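PDB 6QM2: type-2 restriction enzyme NlaIV from Neisseria lactamica, which recognises the double-stranded DNA sequence 5'-GGNNCC-3' and cleaves it in the middle, after the third base, leaving blunt ends. Local coordinates for the interface of chains A and B. Coordinates in Å, arbitrary orientation; residue numbers count along the deposited sequence, not the author numbering. Chains: chain A/B, Type-2 restriction enzyme NlaIV.

Contact 1: the interface of chains A and B. Residues chain A 20, 57, 60-61; chain B 34-36.
B:Asp35 meets A:Arg61 and A:Glu20 in the two-fold interface of chains A and B, probably a dimer contact. B:Gly34 and B:Asp35 form the short turn between strands 27-33 and 36-40, and this hairpin tip reaches onto chain A. B:Asp35 has the most surface buried in the patch, 60 Å². Its carboxylate forms a salt bridge with the guanidinium group: A:Arg61 NH2 lies 2.8 Å from B:Asp35 OD2. The bond uses the syn lone pair of OD2 and runs in the guanidinium plane. The two flat groups are nearly coplanar, 10° apart. A second, weak bond from the same nitrogen goes to OD1. The backbone of the turn is also held, because B:Asp35 N donates to A:Glu20 OE2 at 3.2 Å. The carboxylates of A:Glu20 and B:Asp35 are modelled very close together. This approach is doubtful in detail, and as drawn it carries no bond unless one group is protonated. A:Arg61 probably offsets their charge, since NH2 also bonds A:Glu20 OE1 at 3.2 Å, tilted 26° from the guanidinium plane. A:Lys60 reaches out with an extended chain, but its NZ stops 5.3 Å from B:Asp35 OD2. It probably adds a milder positive field.

B:Val36 starts the next strand and supplies the apolar part. Both methyls approach A:Trp57 from one side, CG1 nearer its backbone N and CG2 nearer the indole. A:Trp57 CD1 lies over one guanidinium face, offset toward the rim, and A:Arg61 CG lies over the indole. The closest apolar approach across the patch is A:Trp57 CD1 to B:Val36 CG2, 3.7 Å.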
ATOM      1  N   GLU A  20     -14.068 -25.005   8.345  1.00140.78           N
ATOM      2  CA  GLU A  20     -14.172 -23.536   8.362  1.00135.41           C
ATOM      3  C   GLU A  20     -15.304 -23.035   7.458  1.00133.02           C
ATOM      4  O   GLU A  20     -15.907 -21.999   7.748  1.00124.54           O
ATOM      5  CB  GLU A  20     -12.840 -22.909   7.915  1.00134.02           C
ATOM      6  CG  GLU A  20     -12.769 -21.386   7.906  1.00131.63           C
ATOM      7  CD  GLU A  20     -12.853 -20.776   9.288  1.00130.38           C
ATOM      8  OE1 GLU A  20     -12.105 -21.218  10.185  1.00132.71           O
ATOM      9  OE2 GLU A  20     -13.659 -19.844   9.474  1.00126.53           O
ATOM     10  N   TRP A  57      -5.104 -18.335  11.901  1.00111.22           N
ATOM     11  CA  TRP A  57      -5.990 -19.511  11.872  1.00114.18           C
ATOM     12  C   TRP A  57      -5.284 -20.784  12.319  1.00118.54           C
ATOM     13  O   TRP A  57      -5.859 -21.588  13.049  1.00123.52           O
ATOM     14  CB  TRP A  57      -6.543 -19.710  10.460  1.00113.09           C
ATOM     15  CG  TRP A  57      -7.432 -20.906  10.267  1.00111.20           C
ATOM     16  CD1 TRP A  57      -8.788 -20.936  10.369  1.00112.79           C
ATOM     17  CD2 TRP A  57      -7.028 -22.228   9.887  1.00114.07           C
ATOM     18  NE1 TRP A  57      -9.260 -22.195  10.088  1.00114.98           N
ATOM     19  CE2 TRP A  57      -8.202 -23.011   9.791  1.00114.45           C
ATOM     20  CE3 TRP A  57      -5.789 -22.831   9.625  1.00116.02           C
ATOM     21  CZ2 TRP A  57      -8.177 -24.369   9.444  1.00114.09           C
ATOM     22  CZ3 TRP A  57      -5.764 -24.188   9.276  1.00115.99           C
ATOM     23  CH2 TRP A  57      -6.954 -24.938   9.191  1.00113.38           C
ATOM     24  N   LYS A  60      -4.551 -20.326  16.147  1.00138.52           N
ATOM     25  CA  LYS A  60      -5.774 -20.494  16.945  1.00140.69           C
ATOM     26  C   LYS A  60      -6.277 -21.939  16.990  1.00136.34           C
ATOM     27  O   LYS A  60      -6.959 -22.315  17.941  1.00144.92           O
ATOM     28  CB  LYS A  60      -6.894 -19.576  16.437  1.00146.82           C
ATOM     29  CG  LYS A  60      -8.044 -19.408  17.424  1.00151.47           C
ATOM     30  CD  LYS A  60      -9.004 -18.307  17.005  1.00156.76           C
ATOM     31  CE  LYS A  60      -9.920 -17.897  18.149  1.00157.34           C
ATOM     32  NZ  LYS A  60     -10.631 -16.625  17.846  1.00159.52           N
ATOM     33  N   ARG A  61      -5.956 -22.742  15.977  1.00131.90           N
ATOM     34  CA  ARG A  61      -6.263 -24.183  16.002  1.00132.49           C
ATOM     35  C   ARG A  61      -5.146 -25.046  16.612  1.00132.67           C
ATOM     36  O   ARG A  61      -5.168 -26.273  16.468  1.00127.11           O
ATOM     37  CB  ARG A  61      -6.605 -24.680  14.590  1.00131.64           C
ATOM     38  CG  ARG A  61      -7.793 -23.983  13.953  1.00132.62           C
ATOM     39  CD  ARG A  61      -9.100 -24.306  14.658  1.00137.17           C
ATOM     40  NE  ARG A  61     -10.080 -23.244  14.446  1.00137.03           N
ATOM     41  CZ  ARG A  61     -10.821 -23.088  13.347  1.00133.48           C
ATOM     42  NH1 ARG A  61     -10.722 -23.927  12.312  1.00128.36           N
ATOM     43  NH2 ARG A  61     -11.676 -22.070  13.283  1.00131.27           N
TER
ATOM     44  N   GLY B  34     -14.245 -15.538   8.358  1.00124.71           N
ATOM     45  CA  GLY B  34     -14.770 -16.739   9.002  1.00126.51           C
ATOM     46  C   GLY B  34     -14.952 -16.502  10.491  1.00130.37           C
ATOM     47  O   GLY B  34     -15.727 -15.628  10.880  1.00136.74           O
ATOM     48  N   ASP B  35     -14.214 -17.253  11.313  1.00131.63           N
ATOM     49  CA  ASP B  35     -14.230 -17.088  12.778  1.00130.14           C
ATOM     50  C   ASP B  35     -12.875 -16.662  13.365  1.00129.44           C
ATOM     51  O   ASP B  35     -12.690 -16.711  14.585  1.00131.92           O
ATOM     52  CB  ASP B  35     -14.719 -18.376  13.463  1.00131.16           C
ATOM     53  CG  ASP B  35     -13.752 -19.535  13.304  1.00132.51           C
ATOM     54  OD1 ASP B  35     -13.904 -20.295  12.329  1.00129.99           O
ATOM     55  OD2 ASP B  35     -12.852 -19.698  14.159  1.00137.59           O
ATOM     56  N   VAL B  36     -11.940 -16.244  12.513  1.00128.47           N
ATOM     57  CA  VAL B  36     -10.621 -15.806  12.966  1.00128.59           C
ATOM     58  C   VAL B  36     -10.442 -14.329  12.629  1.00125.37           C
ATOM     59  O   VAL B  36     -10.785 -13.889  11.527  1.00124.40           O
ATOM     60  CB  VAL B  36      -9.493 -16.638  12.321  1.00128.68           C
ATOM     61  CG1 VAL B  36      -8.122 -16.175  12.817  1.00130.07           C
ATOM     62  CG2 VAL B  36      -9.703 -18.121  12.595  1.00128.32           C
TER

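Contact 2: the interface of chains A and B. Residues chain A 49, 52-53, 56; chain B 31, 38.
B:Ile38 and B:Phe31 press against one face of helix 44-60 of chain A, in an apolar part of the two-fold interface. B:Ile38 buries 49 Å², more than any other residue of the patch. Its CD1 methyl meets the helix backbone where A:Glu52 joins A:Trp53, and lies 3.4 Å from A:Trp53 CA. The same methyl touches A:Glu52 CB at 3.5 Å, so the glutamate contributes here through the base of its side chain. The other branch, CG2, points further along the helix and packs 4.0 Å from A:Gly56 CA. With no side chain at A:Gly56, that methyl rests directly on the main chain.

B:Phe31 packs next to B:Ile38 and is touched from two directions. A:Ile49 CG2 lies over one face of the phenyl ring, 3.9 Å from its centroid, in a CH-pi contact. A:Trp53 meets the ring at its rim. The CD2-CE2 edge of B:Phe31 points at the five-membered ring of the indole, with centroids 5.4 Å apart. The planes stand at 72°, an edge-to-face arrangement.

Further out, the secondary structure sets these groups in place. A:Ile49, A:Glu52, A:Trp53 and A:Gly56 recur on one side of the helix about one turn apart, with 52 and 53 adjacent. B:Phe31 belongs to strand 27-33 and B:Ile38 to strand 36-40, so both arms of one hairpin supply contacts. The B:Ile38 chain is stretched beyond CG1 (chi2 175°), which carries CD1 well out from its strand towards the helix. For A:Trp53, CG is anti to the backbone N (chi1 175°), which turns the face of its five-membered ring to the rim of the phenyl. The methylene of A:Trp53 lies in the plane of the phenyl ring, its CB 3.9 Å from B:Phe31 CE2.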
ATOM      1  N   ILE A  49      -2.604  -9.693   3.446  1.00132.26           N
ATOM      2  CA  ILE A  49      -3.126 -10.016   4.771  1.00127.81           C
ATOM      3  C   ILE A  49      -3.750 -11.416   4.883  1.00123.90           C
ATOM      4  O   ILE A  49      -3.900 -11.914   5.997  1.00130.36           O
ATOM      5  CB  ILE A  49      -4.100  -8.900   5.261  1.00130.56           C
ATOM      6  CG1 ILE A  49      -3.899  -8.625   6.754  1.00142.07           C
ATOM      7  CG2 ILE A  49      -5.565  -9.208   4.960  1.00127.67           C
ATOM      8  CD1 ILE A  49      -2.631  -7.854   7.069  1.00148.01           C
ATOM      9  N   GLU A  52      -1.233 -13.585   6.501  1.00121.74           N
ATOM     10  CA  GLU A  52      -1.179 -13.312   7.943  1.00121.18           C
ATOM     11  C   GLU A  52      -2.352 -13.979   8.665  1.00111.83           C
ATOM     12  O   GLU A  52      -2.200 -14.478   9.781  1.00108.33           O
ATOM     13  CB  GLU A  52      -1.207 -11.800   8.238  1.00129.65           C
ATOM     14  CG  GLU A  52      -0.171 -10.940   7.517  1.00133.77           C
ATOM     15  CD  GLU A  52       1.255 -11.349   7.817  1.00134.96           C
ATOM     16  OE1 GLU A  52       1.729 -11.050   8.932  1.00136.51           O
ATOM     17  OE2 GLU A  52       1.899 -11.956   6.934  1.00134.61           O
ATOM     18  N   TRP A  53      -3.518 -13.961   8.020  1.00106.02           N
ATOM     19  CA  TRP A  53      -4.743 -14.554   8.560  1.00108.12           C
ATOM     20  C   TRP A  53      -4.656 -16.065   8.714  1.00110.36           C
ATOM     21  O   TRP A  53      -5.112 -16.607   9.722  1.00117.59           O
ATOM     22  CB  TRP A  53      -5.945 -14.195   7.676  1.00109.47           C
ATOM     23  CG  TRP A  53      -7.224 -14.855   8.083  1.00109.42           C
ATOM     24  CD1 TRP A  53      -8.141 -14.384   8.974  1.00110.52           C
ATOM     25  CD2 TRP A  53      -7.725 -16.110   7.616  1.00108.00           C
ATOM     26  NE1 TRP A  53      -9.185 -15.266   9.089  1.00109.65           N
ATOM     27  CE2 TRP A  53      -8.956 -16.336   8.267  1.00109.10           C
ATOM     28  CE3 TRP A  53      -7.251 -17.069   6.712  1.00110.16           C
ATOM     29  CZ2 TRP A  53      -9.728 -17.481   8.038  1.00109.41           C
ATOM     30  CZ3 TRP A  53      -8.022 -18.210   6.481  1.00111.60           C
ATOM     31  CH2 TRP A  53      -9.246 -18.405   7.145  1.00109.78           C
ATOM     32  N   GLY A  56      -2.787 -16.705  11.740  1.00117.58           N
ATOM     33  CA  GLY A  56      -3.685 -16.629  12.892  1.00114.58           C
ATOM     34  C   GLY A  56      -4.624 -17.818  13.030  1.00113.02           C
ATOM     35  O   GLY A  56      -4.911 -18.249  14.143  1.00117.40           O
TER
ATOM     36  N   PHE B  31      -8.409  -7.542  10.646  1.00113.12           N
ATOM     37  CA  PHE B  31      -9.022  -8.278   9.536  1.00113.98           C
ATOM     38  C   PHE B  31      -9.782  -9.488  10.063  1.00114.97           C
ATOM     39  O   PHE B  31      -9.199 -10.353  10.708  1.00115.86           O
ATOM     40  CB  PHE B  31      -7.959  -8.733   8.530  1.00111.43           C
ATOM     41  CG  PHE B  31      -8.503  -9.598   7.422  1.00109.57           C
ATOM     42  CD1 PHE B  31      -9.508  -9.125   6.586  1.00108.51           C
ATOM     43  CD2 PHE B  31      -8.018 -10.887   7.215  1.00109.75           C
ATOM     44  CE1 PHE B  31     -10.016  -9.917   5.563  1.00109.12           C
ATOM     45  CE2 PHE B  31      -8.519 -11.682   6.193  1.00109.09           C
ATOM     46  CZ  PHE B  31      -9.522 -11.197   5.366  1.00108.47           C
ATOM     47  N   ILE B  38      -7.389 -11.117  13.080  1.00122.19           N
ATOM     48  CA  ILE B  38      -5.974 -10.851  13.352  1.00123.54           C
ATOM     49  C   ILE B  38      -5.687  -9.360  13.354  1.00120.52           C
ATOM     50  O   ILE B  38      -6.363  -8.591  12.672  1.00116.90           O
ATOM     51  CB  ILE B  38      -5.051 -11.525  12.307  1.00125.48           C
ATOM     52  CG1 ILE B  38      -5.225 -10.892  10.912  1.00126.20           C
ATOM     53  CG2 ILE B  38      -5.326 -13.022  12.253  1.00129.43           C
ATOM     54  CD1 ILE B  38      -4.276 -11.408   9.857  1.00126.90           C
TER

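Contact 1 and contact 2 lie about 10 Å apart, measured between the centres of their C-alpha atoms. They share helix 44-60 of chain A and one hairpin of chain B. Contact 1 uses the turn and the first residue of strand 36-40, against the C-terminal end of the helix with A:Glu20 and A:Arg61 beside it. Contact 2 takes the hairpin arms and the middle of the helix. Together they pair a largely charged patch with a largely apolar one. The two-fold repeats both with the chains exchanged. Such a dimer would suit a palindromic DNA target, although the structure alone does not show DNA binding.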